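Local coordinates for Alpha/beta hydrolase fold protein (Marinomonas mediterranea, PDB 6CXT) that probably carries a pyrrole-carbonyl group as a phosphopantetheine thioester in thiotemplated pyrrole biosynthesis, through the carrier domain modelled here, at residues F63-V66 with A67-A70; L41-H44 with I45-Y49; D20-Q23 with N24-L27. All coordinates share one frame; numbering follows the deposited sequence.

From the N terminus, contact 3 (20-27) comes first. It is a turn in the loop between helix 7-13 and helix 35-49. Contact 2 (41-49) follows, along the last turns of helix 35-49. Contact 1 (63-70) comes last, where a loop passes into helix 66-75. The three lie in series and none nests in another or crosses it. Contacts 1 and 3 touch through probable backbone hydrogen bonds from Leu27 to Glu64 and from Ala67 to Gln23, so the early loop is tied to the start of the last helix. Contacts 1 and 2 meet by packing: Leu69 lies on Leu41 and Ile45, and Phe63 on Leu41. Contacts 2 and 3 do not touch.

Contact 1. Residues F63-V66 with A67-A70; sequences FENV and ATLA
Asn65 is the N-cap of helix 66-75, the last helix of this carrier domain, and its side chain folds back to meet Thr68 in the first turn. Asn65 OD1 accepts from Thr68 N at 2.7 Å. The bond is nearly straight, at 164°, and the donor lies almost in line with the side-chain C=O. CG stands between the backbone N and the carbonyl carbon (chi1 54°), and this brings the amide oxygen over the helix start. OD1 is also 3.0 Å from Ala67 N. The Asn65 and Thr68 side chains cross at about a right angle, and the methyl carbon Thr68 CG2 lies 3.4 Å from Asn65 OD1.

The backbone takes over from there. Leu69 N donates to Asn65 O at 3.0 Å, and Ala70 N donates to Val66 O at 2.6 Å. Thr68 OG1 points back to the loop, where His62 O is its main partner.

The apolar part of the contact joins Phe63 and Leu69. The methyl carbon Leu69 CD1 makes an off-centre CH-pi contact, 4.1 Å from the centroid of the Phe63 ring. Its nearest ring atom is Phe63 CE2, at 3.6 Å. Both residues also pack on Leu41 of helix 35-49, and Phe63 reaches Met38 of the same helix.

With an alanine at Asn65 the amide is gone, and Thr68 N would probably be left without its acceptor, with the first helical turn less firmly held.

The cap gives a first-turn N-H an acceptor that the helix itself cannot supply. A partly negative amide oxygen at this position probably also suits the positive end of the helix dipole. The Phe63 and Leu69 packing holds the incoming loop against the same turn.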
ATOM      1  N   PHE A  63      -2.805  41.979 -14.996  1.00 31.16           N
ATOM      2  CA  PHE A  63      -2.280  41.217 -13.845  1.00 29.71           C
ATOM      3  C   PHE A  63      -0.909  41.666 -13.480  1.00 35.42           C
ATOM      4  O   PHE A  63      -0.200  41.046 -12.661  1.00 31.69           O
ATOM      5  CB  PHE A  63      -2.386  39.706 -14.067  1.00 28.03           C
ATOM      6  CG  PHE A  63      -3.798  39.210 -13.997  1.00 27.20           C
ATOM      7  CD1 PHE A  63      -4.681  39.356 -15.087  1.00 27.27           C
ATOM      8  CD2 PHE A  63      -4.287  38.650 -12.800  1.00 27.56           C
ATOM      9  CE1 PHE A  63      -6.022  38.922 -14.999  1.00 28.28           C
ATOM     10  CE2 PHE A  63      -5.610  38.233 -12.711  1.00 26.71           C
ATOM     11  CZ  PHE A  63      -6.474  38.342 -13.805  1.00 27.64           C
ATOM     12  N   GLU A  64      -0.559  42.835 -13.999  1.00 30.83           N
ATOM     13  CA  GLU A  64       0.738  43.366 -13.674  1.00 28.08           C
ATOM     14  C   GLU A  64       0.933  43.528 -12.176  1.00 27.16           C
ATOM     15  O   GLU A  64       1.991  43.157 -11.614  1.00 29.62           O
ATOM     16  CB  GLU A  64       0.944  44.715 -14.413  1.00 32.40           C
ATOM     17  CG  GLU A  64       2.327  45.254 -14.167  1.00 32.72           C
ATOM     18  CD  GLU A  64       2.594  46.593 -14.818  1.00 39.75           C
ATOM     19  OE1 GLU A  64       1.676  47.218 -15.423  1.00 34.84           O
ATOM     20  OE2 GLU A  64       3.757  46.994 -14.690  1.00 39.59           O
ATOM     21  N   ASN A  65      -0.064  44.081 -11.502  1.00 30.93           N
ATOM     22  CA  ASN A  65       0.068  44.343 -10.078  1.00 29.31           C
ATOM     23  C   ASN A  65      -1.332  44.468  -9.523  1.00 24.69           C
ATOM     24  O   ASN A  65      -2.321  44.344 -10.282  1.00 27.31           O
ATOM     25  CB  ASN A  65       0.910  45.617  -9.802  1.00 32.39           C
ATOM     26  CG  ASN A  65       0.364  46.851 -10.548  1.00 34.53           C
ATOM     27  OD1 ASN A  65      -0.850  47.112 -10.533  1.00 31.94           O
ATOM     28  ND2 ASN A  65       1.265  47.583 -11.243  1.00 32.85           N
ATOM     29  N   VAL A  66      -1.413  44.689  -8.201  1.00 27.02           N
ATOM     30  CA  VAL A  66      -2.713  44.795  -7.515  1.00 30.15           C
ATOM     31  C   VAL A  66      -3.566  45.985  -8.059  1.00 31.71           C
ATOM     32  O   VAL A  66      -4.792  45.873  -8.266  1.00 29.87           O
ATOM     33  CB  VAL A  66      -2.523  44.815  -5.969  1.00 32.37           C
ATOM     34  CG1 VAL A  66      -3.809  45.165  -5.236  1.00 31.20           C
ATOM     35  CG2 VAL A  66      -2.035  43.433  -5.469  1.00 32.65           C
ATOM     36  N   ALA A  67      -2.879  47.101  -8.332  1.00 33.26           N
ATOM     37  CA  ALA A  67      -3.551  48.303  -8.846  1.00 32.59           C
ATOM     38  C   ALA A  67      -4.249  48.000 -10.173  1.00 30.93           C
ATOM     39  O   ALA A  67      -5.461  48.264 -10.309  1.00 31.38           O
ATOM     40  CB  ALA A  67      -2.526  49.442  -8.973  1.00 34.72           C
ATOM     41  N   THR A  68      -3.514  47.380 -11.116  1.00 31.27           N
ATOM     42  CA  THR A  68      -4.057  47.097 -12.446  1.00 32.65           C
ATOM     43  C   THR A  68      -5.165  46.039 -12.354  1.00 34.76           C
ATOM     44  O   THR A  68      -6.196  46.116 -13.066  1.00 30.92           O
ATOM     45  CB  THR A  68      -2.970  46.666 -13.477  1.00 39.59           C
ATOM     46  OG1 THR A  68      -2.316  45.455 -13.063  1.00 36.46           O
ATOM     47  CG2 THR A  68      -1.884  47.778 -13.652  1.00 39.88           C
ATOM     48  N   LEU A  69      -4.942  45.051 -11.472  1.00 33.92           N
ATOM     49  CA  LEU A  69      -5.956  43.996 -11.250  1.00 33.61           C
ATOM     50  C   LEU A  69      -7.220  44.598 -10.642  1.00 33.50           C
ATOM     51  O   LEU A  69      -8.333  44.367 -11.169  1.00 32.64           O
ATOM     52  CB  LEU A  69      -5.397  42.890 -10.346  1.00 36.64           C
ATOM     53  CG  LEU A  69      -6.415  41.792  -9.965  1.00 38.61           C
ATOM     54  CD1 LEU A  69      -7.116  41.174 -11.174  1.00 37.17           C
ATOM     55  CD2 LEU A  69      -5.700  40.769  -9.105  1.00 37.82           C
ATOM     56  N   ALA A  70      -7.042  45.378  -9.555  1.00 33.07           N
ATOM     57  CA  ALA A  70      -8.175  46.168  -9.003  1.00 37.77           C
ATOM     58  C   ALA A  70      -8.905  46.945 -10.141  1.00 39.54           C
ATOM     59  O   ALA A  70     -10.156  46.852 -10.255  1.00 40.96           O
ATOM     60  CB  ALA A  70      -7.718  47.067  -7.852  1.00 37.36           C
TER

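Contact 2. Residues L41-H44 with I45-Y49; sequences LLAH and IDQQY
Gln48 CB sits over one face of the His44 ring, 4.0 Å from the ring centroid, and the Tyr49 ring meets the imidazole obliquely from the same side. The same CB lies over the centre of the Tyr49 ring, so one methylene serves two rings. The imidazole is turned 19° from the Gln48 amide plane. The planes of the two rings stand at 74°, and His44 CE1 is 3.7 Å from Tyr49 CE2. CG of His44 is anti to the backbone N (chi1 167°), which carries the ring along the helix toward these later residues. His44 ND1 is buried, with no polar partner in the model.

All of this lies on the C-terminal half of helix 35-49. The backbone repeats the alpha-helical i to i+4 bonds, among them Gln48 N to His44 O at 2.7 Å and Ile45 N to Leu41 O at 2.9 Å.

Phe8 of helix 7-13 stacks on the His44 ring. Leu41 and Ile45 cross obliquely at the core side, where Leu41 CG meets Ile45 CD1 at 3.7 Å. Both pack against Leu69 of helix 66-75.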
ATOM      1  N   LEU A  41      -6.708  32.928  -6.782  1.00 28.11           N
ATOM      2  CA  LEU A  41      -7.033  34.363  -6.931  1.00 28.14           C
ATOM      3  C   LEU A  41      -8.376  34.503  -7.675  1.00 29.85           C
ATOM      4  O   LEU A  41      -9.277  35.201  -7.205  1.00 34.23           O
ATOM      5  CB  LEU A  41      -5.906  35.065  -7.694  1.00 30.22           C
ATOM      6  CG  LEU A  41      -6.101  36.602  -7.923  1.00 29.52           C
ATOM      7  CD1 LEU A  41      -6.131  37.377  -6.603  1.00 31.38           C
ATOM      8  CD2 LEU A  41      -4.966  37.111  -8.802  1.00 30.56           C
ATOM      9  N   LEU A  42      -8.530  33.819  -8.811  1.00 29.09           N
ATOM     10  CA  LEU A  42      -9.772  33.916  -9.546  1.00 31.13           C
ATOM     11  C   LEU A  42     -10.960  33.481  -8.722  1.00 36.45           C
ATOM     12  O   LEU A  42     -12.039  34.044  -8.895  1.00 38.58           O
ATOM     13  CB  LEU A  42      -9.765  33.173 -10.895  1.00 33.67           C
ATOM     14  CG  LEU A  42      -8.762  33.644 -11.950  1.00 36.84           C
ATOM     15  CD1 LEU A  42      -8.906  32.845 -13.236  1.00 35.15           C
ATOM     16  CD2 LEU A  42      -8.916  35.146 -12.224  1.00 35.60           C
ATOM     17  N   ALA A  43     -10.785  32.489  -7.839  1.00 35.17           N
ATOM     18  CA  ALA A  43     -11.922  32.019  -7.005  1.00 35.19           C
ATOM     19  C   ALA A  43     -12.267  33.087  -5.969  1.00 33.86           C
ATOM     20  O   ALA A  43     -13.440  33.403  -5.765  1.00 33.18           O
ATOM     21  CB  ALA A  43     -11.597  30.668  -6.315  1.00 33.31           C
ATOM     22  N   HIS A  44     -11.232  33.651  -5.343  1.00 35.42           N
ATOM     23  CA  HIS A  44     -11.395  34.745  -4.377  1.00 37.04           C
ATOM     24  C   HIS A  44     -12.150  35.915  -5.011  1.00 40.21           C
ATOM     25  O   HIS A  44     -13.103  36.421  -4.429  1.00 44.55           O
ATOM     26  CB  HIS A  44     -10.038  35.206  -3.884  1.00 40.33           C
ATOM     27  CG  HIS A  44     -10.077  36.504  -3.136  1.00 47.72           C
ATOM     28  ND1 HIS A  44      -9.997  37.731  -3.765  1.00 50.84           N
ATOM     29  CD2 HIS A  44     -10.197  36.768  -1.813  1.00 47.56           C
ATOM     30  CE1 HIS A  44     -10.053  38.694  -2.860  1.00 51.68           C
ATOM     31  NE2 HIS A  44     -10.165  38.135  -1.667  1.00 53.71           N
ATOM     32  N   ILE A  45     -11.733  36.298  -6.216  1.00 37.08           N
ATOM     33  CA  ILE A  45     -12.345  37.432  -6.951  1.00 40.08           C
ATOM     34  C   ILE A  45     -13.808  37.151  -7.203  1.00 43.17           C
ATOM     35  O   ILE A  45     -14.661  38.022  -6.974  1.00 43.75           O
ATOM     36  CB  ILE A  45     -11.562  37.769  -8.244  1.00 33.93           C
ATOM     37  CG1 ILE A  45     -10.210  38.370  -7.850  1.00 32.18           C
ATOM     38  CG2 ILE A  45     -12.360  38.663  -9.212  1.00 36.07           C
ATOM     39  CD1 ILE A  45      -9.159  38.417  -8.950  1.00 31.65           C
ATOM     40  N   ASP A  46     -14.106  35.922  -7.609  1.00 45.28           N
ATOM     41  CA  ASP A  46     -15.490  35.496  -7.772  1.00 44.82           C
ATOM     42  C   ASP A  46     -16.310  35.550  -6.476  1.00 47.83           C
ATOM     43  O   ASP A  46     -17.457  36.019  -6.492  1.00 50.54           O
ATOM     44  CB  ASP A  46     -15.571  34.115  -8.421  1.00 46.90           C
ATOM     45  CG  ASP A  46     -16.961  33.804  -8.970  1.00 53.06           C
ATOM     46  OD1 ASP A  46     -17.702  34.731  -9.371  1.00 65.93           O
ATOM     47  OD2 ASP A  46     -17.324  32.621  -9.019  1.00 52.07           O
ATOM     48  N   GLN A  47     -15.710  35.113  -5.367  1.00 49.35           N
ATOM     49  CA  GLN A  47     -16.391  35.056  -4.074  1.00 51.45           C
ATOM     50  C   GLN A  47     -16.564  36.464  -3.488  1.00 53.74           C
ATOM     51  O   GLN A  47     -17.679  36.892  -3.199  1.00 51.19           O
ATOM     52  CB  GLN A  47     -15.680  34.107  -3.080  1.00 51.97           C
ATOM     53  CG  GLN A  47     -16.134  32.637  -3.153  1.00 60.11           C
ATOM     54  CD  GLN A  47     -15.090  31.660  -3.748  1.00 68.06           C
ATOM     55  OE1 GLN A  47     -15.256  31.162  -4.879  1.00 66.73           O
ATOM     56  NE2 GLN A  47     -14.011  31.381  -2.989  1.00 56.70           N
ATOM     57  N   GLN A  48     -15.450  37.169  -3.345  1.00 52.59           N
ATOM     58  CA  GLN A  48     -15.390  38.481  -2.742  1.00 51.51           C
ATOM     59  C   GLN A  48     -16.040  39.610  -3.561  1.00 53.70           C
ATOM     60  O   GLN A  48     -16.589  40.540  -2.983  1.00 58.54           O
ATOM     61  CB  GLN A  48     -13.932  38.792  -2.442  1.00 53.78           C
ATOM     62  CG  GLN A  48     -13.676  39.802  -1.343  1.00 65.89           C
ATOM     63  CD  GLN A  48     -14.297  39.431  -0.006  1.00 68.54           C
ATOM     64  OE1 GLN A  48     -14.521  38.254   0.304  1.00 65.38           O
ATOM     65  NE2 GLN A  48     -14.579  40.451   0.798  1.00 74.18           N
ATOM     66  N   TYR A  49     -16.013  39.537  -4.890  1.00 51.10           N
ATOM     67  CA  TYR A  49     -16.527  40.642  -5.720  1.00 49.42           C
ATOM     68  C   TYR A  49     -17.633  40.278  -6.707  1.00 50.02           C
ATOM     69  O   TYR A  49     -18.173  41.161  -7.353  1.00 51.77           O
ATOM     70  CB  TYR A  49     -15.379  41.391  -6.440  1.00 47.69           C
ATOM     71  CG  TYR A  49     -14.184  41.667  -5.535  1.00 49.52           C
ATOM     72  CD1 TYR A  49     -14.243  42.638  -4.518  1.00 46.93           C
ATOM     73  CD2 TYR A  49     -12.991  40.937  -5.686  1.00 46.98           C
ATOM     74  CE1 TYR A  49     -13.156  42.869  -3.682  1.00 48.34           C
ATOM     75  CE2 TYR A  49     -11.900  41.162  -4.853  1.00 49.75           C
ATOM     76  CZ  TYR A  49     -11.980  42.127  -3.854  1.00 51.92           C
ATOM     77  OH  TYR A  49     -10.880  42.333  -3.030  1.00 59.18           O
TER

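Contact 3. Residues D20-Q23 with N24-L27; sequences DLDQ and NTPL
Asp22 O takes two donors. Thr25 N reaches it at 3.2 Å from well above the carbonyl plane, and a water donates to it at 2.8 Å. The same water donates to Thr25 O, also at 2.8 Å, so it bridges the two carbonyls.

The side chain of Asp22 adds a second grip. Its OD1 accepts from Asn24 N at 2.7 Å. This bond is bent, at 144°. The donor comes to the anti side of the carboxylate and is tilted out of its plane. With chi1 at 63°, the Asp22 carboxylate is folded back over its own main chain, and this turns OD1 to the N-H two residues on.

The Thr25 N to Asp22 O bond closes a type I beta turn from Asp22 to Thr25, and the Asp22 OD1 to Asn24 N bond forms an Asx turn within it. The turn lies in the long loop between helix 7-13 and helix 35-49 of the carrier domain.

Thr25 answers in the reverse direction. Its OG1 accepts from Asp22 N at 3.0 Å, in a bond that is nearly straight at 167°. Asp22 therefore donates to Thr25 and accepts from it.

A second water joins the outer ends of Asp22 and Asn24. It donates to Asp22 OD2 at 2.9 Å and accepts from Asn24 ND2. The side chains of Gln23 and Asn24 lie side by side and point the same way.

Leu21 brings an apolar touch. Its methyl CD1 meets Thr25 CB at 3.6 Å, the two side chains crossing at about a right angle. Leu21 also packs on Ile9 and Asn10 of helix 7-13. Two residues past the turn, the buried side chain of Leu27 touches Ile9 and Leu33.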
ATOM      1  N   ASP A  20       6.515  43.470   2.575  1.00 82.91           N
ATOM      2  CA  ASP A  20       6.779  44.616   1.698  1.00 79.95           C
ATOM      3  C   ASP A  20       5.737  44.758   0.559  1.00 70.09           C
ATOM      4  O   ASP A  20       5.820  45.699  -0.230  1.00 67.88           O
ATOM      5  CB  ASP A  20       8.198  44.490   1.101  1.00 83.72           C
ATOM      6  CG  ASP A  20       8.364  43.232   0.237  1.00 92.93           C
ATOM      7  OD1 ASP A  20       8.230  42.110   0.780  1.00 96.01           O
ATOM      8  OD2 ASP A  20       8.619  43.363  -0.982  1.00 91.83           O
ATOM      9  N   LEU A  21       4.771  43.832   0.480  1.00 58.25           N
ATOM     10  CA  LEU A  21       3.855  43.756  -0.659  1.00 52.02           C
ATOM     11  C   LEU A  21       2.930  44.943  -0.676  1.00 48.00           C
ATOM     12  O   LEU A  21       2.384  45.311   0.355  1.00 44.98           O
ATOM     13  CB  LEU A  21       3.004  42.475  -0.666  1.00 47.51           C
ATOM     14  CG  LEU A  21       1.936  42.407  -1.770  1.00 46.66           C
ATOM     15  CD1 LEU A  21       2.504  41.769  -3.013  1.00 44.30           C
ATOM     16  CD2 LEU A  21       0.664  41.676  -1.326  1.00 49.90           C
ATOM     17  N   ASP A  22       2.745  45.511  -1.864  1.00 41.89           N
ATOM     18  CA  ASP A  22       1.873  46.651  -2.029  1.00 44.97           C
ATOM     19  C   ASP A  22       1.228  46.624  -3.409  1.00 42.37           C
ATOM     20  O   ASP A  22       1.448  45.674  -4.194  1.00 39.91           O
ATOM     21  CB  ASP A  22       2.631  47.988  -1.730  1.00 45.74           C
ATOM     22  CG  ASP A  22       3.782  48.266  -2.697  1.00 48.73           C
ATOM     23  OD1 ASP A  22       3.715  47.921  -3.898  1.00 45.57           O
ATOM     24  OD2 ASP A  22       4.783  48.848  -2.252  1.00 51.57           O
ATOM     25  N   GLN A  23       0.479  47.691  -3.719  1.00 35.11           N
ATOM     26  CA  GLN A  23      -0.268  47.794  -4.959  1.00 35.31           C
ATOM     27  C   GLN A  23       0.652  47.893  -6.207  1.00 32.07           C
ATOM     28  O   GLN A  23       0.161  47.745  -7.336  1.00 30.95           O
ATOM     29  CB  GLN A  23      -1.277  48.965  -4.888  1.00 39.52           C
ATOM     30  CG  GLN A  23      -0.669  50.363  -5.056  1.00 44.18           C
ATOM     31  CD  GLN A  23       0.051  50.938  -3.822  1.00 51.29           C
ATOM     32  OE1 GLN A  23       0.437  50.232  -2.880  1.00 46.52           O
ATOM     33  NE2 GLN A  23       0.241  52.250  -3.838  1.00 51.69           N
ATOM     34  N   ASN A  24       1.960  48.083  -5.992  1.00 30.87           N
ATOM     35  CA  ASN A  24       2.973  48.152  -7.103  1.00 35.05           C
ATOM     36  C   ASN A  24       3.847  46.926  -7.319  1.00 36.86           C
ATOM     37  O   ASN A  24       4.624  46.877  -8.287  1.00 34.85           O
ATOM     38  CB  ASN A  24       3.916  49.340  -6.898  1.00 37.44           C
ATOM     39  CG  ASN A  24       3.184  50.654  -7.027  1.00 40.41           C
ATOM     40  OD1 ASN A  24       2.394  50.850  -7.973  1.00 36.49           O
ATOM     41  ND2 ASN A  24       3.352  51.518  -6.032  1.00 38.85           N
ATOM     42  N   THR A  25       3.771  45.969  -6.406  1.00 32.57           N
ATOM     43  CA  THR A  25       4.586  44.750  -6.546  1.00 35.68           C
ATOM     44  C   THR A  25       4.250  44.052  -7.882  1.00 32.32           C
ATOM     45  O   THR A  25       3.072  43.838  -8.192  1.00 32.36           O
ATOM     46  CB  THR A  25       4.373  43.840  -5.329  1.00 36.28           C
ATOM     47  OG1 THR A  25       4.567  44.636  -4.131  1.00 35.47           O
ATOM     48  CG2 THR A  25       5.359  42.644  -5.362  1.00 32.87           C
ATOM     49  N   PRO A  26       5.283  43.800  -8.715  1.00 32.54           N
ATOM     50  CA  PRO A  26       5.019  43.153  -9.990  1.00 34.96           C
ATOM     51  C   PRO A  26       4.732  41.639  -9.777  1.00 32.79           C
ATOM     52  O   PRO A  26       5.671  40.851  -9.566  1.00 36.11           O
ATOM     53  CB  PRO A  26       6.295  43.409 -10.803  1.00 34.05           C
ATOM     54  CG  PRO A  26       7.360  43.725  -9.808  1.00 33.69           C
ATOM     55  CD  PRO A  26       6.710  44.145  -8.523  1.00 34.01           C
ATOM     56  N   LEU A  27       3.435  41.306  -9.835  1.00 31.17           N
ATOM     57  CA  LEU A  27       2.885  39.962  -9.454  1.00 32.63           C
ATOM     58  C   LEU A  27       3.354  38.866 -10.407  1.00 33.85           C
ATOM     59  O   LEU A  27       3.739  37.774  -9.956  1.00 35.82           O
ATOM     60  CB  LEU A  27       1.347  39.979  -9.381  1.00 29.85           C
ATOM     61  CG  LEU A  27       0.683  40.947  -8.343  1.00 30.14           C
ATOM     62  CD1 LEU A  27      -0.827  40.919  -8.454  1.00 29.46           C
ATOM     63  CD2 LEU A  27       1.156  40.673  -6.912  1.00 32.80           C
TER
HETATM   64  O   HOH W   1       0.934  44.225  -6.504  1.00 33.98           O
HETATM   65  O   HOH W   2       5.186  51.096  -4.087  1.00 42.82           O